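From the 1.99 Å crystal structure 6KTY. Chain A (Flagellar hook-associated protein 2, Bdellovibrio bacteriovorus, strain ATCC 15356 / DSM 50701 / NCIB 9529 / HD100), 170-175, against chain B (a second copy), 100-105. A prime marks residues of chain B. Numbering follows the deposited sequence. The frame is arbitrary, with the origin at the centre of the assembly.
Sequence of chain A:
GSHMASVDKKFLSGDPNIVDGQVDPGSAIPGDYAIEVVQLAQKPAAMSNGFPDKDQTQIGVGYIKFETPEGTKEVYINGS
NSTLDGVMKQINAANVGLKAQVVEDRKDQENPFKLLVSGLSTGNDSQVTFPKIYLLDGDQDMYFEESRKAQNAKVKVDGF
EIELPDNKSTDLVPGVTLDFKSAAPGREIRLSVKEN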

# COMPACT_ATOMS: atom_id res chain seq x y z
N THR A 170 -2.56 13.84 -20.69
CA THR A 170 -3.84 14.19 -21.29
C THR A 170 -4.36 13.07 -22.22
O THR A 170 -5.48 13.16 -22.72
CB THR A 170 -3.73 15.50 -22.08
OG1 THR A 170 -2.79 15.34 -23.14
CG2 THR A 170 -3.26 16.64 -21.17
N ASP A 171 -3.57 12.01 -22.44
CA ASP A 171 -3.97 10.93 -23.40
C ASP A 171 -4.66 9.69 -22.81
O ASP A 171 -5.40 8.99 -23.53
CB ASP A 171 -2.76 10.42 -24.19
CG ASP A 171 -2.16 11.48 -25.05
OD1 ASP A 171 -2.88 12.09 -25.87
OD2 ASP A 171 -0.95 11.69 -24.91
N LEU A 172 -4.42 9.39 -21.56
CA LEU A 172 -4.94 8.15 -20.96
C LEU A 172 -6.44 8.15 -20.73
O LEU A 172 -7.12 7.14 -20.92
CB LEU A 172 -4.21 7.85 -19.67
CG LEU A 172 -2.76 7.50 -19.97
CD1 LEU A 172 -2.07 6.93 -18.79
CD2 LEU A 172 -2.78 6.50 -21.16
N VAL A 173 -6.95 9.30 -20.29
CA VAL A 173 -8.37 9.50 -20.08
C VAL A 173 -8.67 10.71 -20.94
O VAL A 173 -8.29 11.82 -20.58
CB VAL A 173 -8.71 9.77 -18.59
CG1 VAL A 173 -10.21 10.09 -18.42
CG2 VAL A 173 -8.31 8.56 -17.75
N PRO A 174 -9.28 10.48 -22.12
CA PRO A 174 -9.51 11.59 -23.05
C PRO A 174 -10.39 12.67 -22.44
O PRO A 174 -11.47 12.37 -21.92
CB PRO A 174 -10.22 10.91 -24.23
CG PRO A 174 -9.75 9.50 -24.19
CD PRO A 174 -9.65 9.18 -22.71
N GLY A 175 -9.92 13.92 -22.50
CA GLY A 175 -10.68 15.05 -21.97
C GLY A 175 -10.29 15.42 -20.55
O GLY A 175 -10.84 16.37 -19.97
N ALA B 100 -12.08 2.55 -28.51
CA ALA B 100 -10.73 2.65 -29.02
C ALA B 100 -10.19 4.00 -28.59
O ALA B 100 -10.92 4.98 -28.52
CB ALA B 100 -10.73 2.55 -30.54
N GLN B 101 -8.90 4.05 -28.31
CA GLN B 101 -8.23 5.34 -28.18
C GLN B 101 -6.80 5.21 -28.62
O GLN B 101 -6.23 4.09 -28.69
CB GLN B 101 -8.35 5.87 -26.74
CG GLN B 101 -7.67 4.98 -25.70
CD GLN B 101 -7.97 5.45 -24.24
OE1 GLN B 101 -9.10 5.35 -23.76
NE2 GLN B 101 -6.95 5.95 -23.57
N VAL B 102 -6.16 6.34 -28.92
CA VAL B 102 -4.74 6.26 -29.30
C VAL B 102 -3.92 6.76 -28.11
O VAL B 102 -4.18 7.83 -27.59
CB VAL B 102 -4.44 7.09 -30.55
CG1 VAL B 102 -2.96 7.12 -30.82
CG2 VAL B 102 -5.24 6.53 -31.75
N VAL B 103 -2.94 5.97 -27.68
CA VAL B 103 -2.11 6.35 -26.56
C VAL B 103 -0.69 6.58 -27.08
O VAL B 103 -0.35 6.14 -28.19
CB VAL B 103 -2.17 5.29 -25.42
CG1 VAL B 103 -3.60 5.10 -24.90
CG2 VAL B 103 -1.55 3.97 -25.85
N GLU B 104 0.12 7.28 -26.29
CA GLU B 104 1.51 7.52 -26.60
C GLU B 104 2.37 6.73 -25.61
O GLU B 104 2.23 6.89 -24.40
CB GLU B 104 1.82 9.01 -26.51
CG GLU B 104 3.08 9.36 -27.24
CD GLU B 104 3.26 10.84 -27.48
OE1 GLU B 104 4.32 11.20 -28.05
OE2 GLU B 104 2.35 11.63 -27.13
N ASP B 105 3.23 5.86 -26.14
CA ASP B 105 4.09 5.03 -25.33
C ASP B 105 5.53 5.26 -25.73
O ASP B 105 5.97 4.81 -26.80
CB ASP B 105 3.73 3.55 -25.51
CG ASP B 105 4.68 2.59 -24.76
OD1 ASP B 105 5.50 3.01 -23.91
OD2 ASP B 105 4.60 1.39 -25.04

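This is a small, mostly polar contact in which a side-chain amide from a strand caters to the backbone of the chain A stretch, with one apolar touch beside it and one close approach of like charges. The two stretches bury 245 Å² between them, counting both sides.

The backbones do not join as strands would. Chain B is in a strand that begins earlier in the chain and continues through Glu104′, while chain A turns through 170-172 with helical backbone angles but without the regular bonds of a helix. The closest CA atoms belong to Asp171 and Val103′, 5.9 Å apart; by Pro174 the CA stands 8.2 Å from the CA of Gln101′. No hydrogen bond links backbone to backbone; the one hydrogen bond between the stretches comes from a side chain.

Gln101′ supplies it. Its CA-to-CB bond points toward the chain A stretch, and with chi1 at p and chi2 at t the chain reaches out to bring its amide to the backbone. NE2 of Gln101′ donates to O of Leu172 at 2.9 Å, with an N-H...acceptor angle of 169°, close to straight. The O of Asp171 lies 3.4 Å from NE2 of Gln101′, but the angle is poor and the pair is not hydrogen-bonded. The rule to read here is that a glutamine can satisfy a carbonyl that faces a neighbouring chain, without asking the two backbones to align. At the other end of the amide, OE1 of Gln101′ is hydrogen-bonded just outside these stretches, which helps fix the amide's orientation; CD of Pro174 rests 4.0 Å from OE1 of Gln101′ in simple packing.

Leu172 adds the apolar element. Its CA-to-CB bond points away from the strand, yet the end of the side chain comes nearer, and CD2 of Leu172 meets CG1 of Val103′ at 4.1 Å. One residue thus contributes twice, through its carbonyl to the glutamine and through a methyl to the valine. Both Leu172 and Val103′ are buried in the assembly, a setting that suits an apolar contact.

Asp171 presents the discordant note. The CA-to-CB bond of Asp171 points toward the strand, and OD2 of Asp171 lies 4.0 Å from OE2 of Glu104′, two carboxylates with no favourable pairing between them. Both residues are partly exposed, and solvent can soften such a repulsion; OE1 of Glu104′ is hydrogen-bonded just outside the stretches. For a designer, the bonding is concentrated in one well-aimed amide, while the carboxylate pair is a feature the contact tolerates.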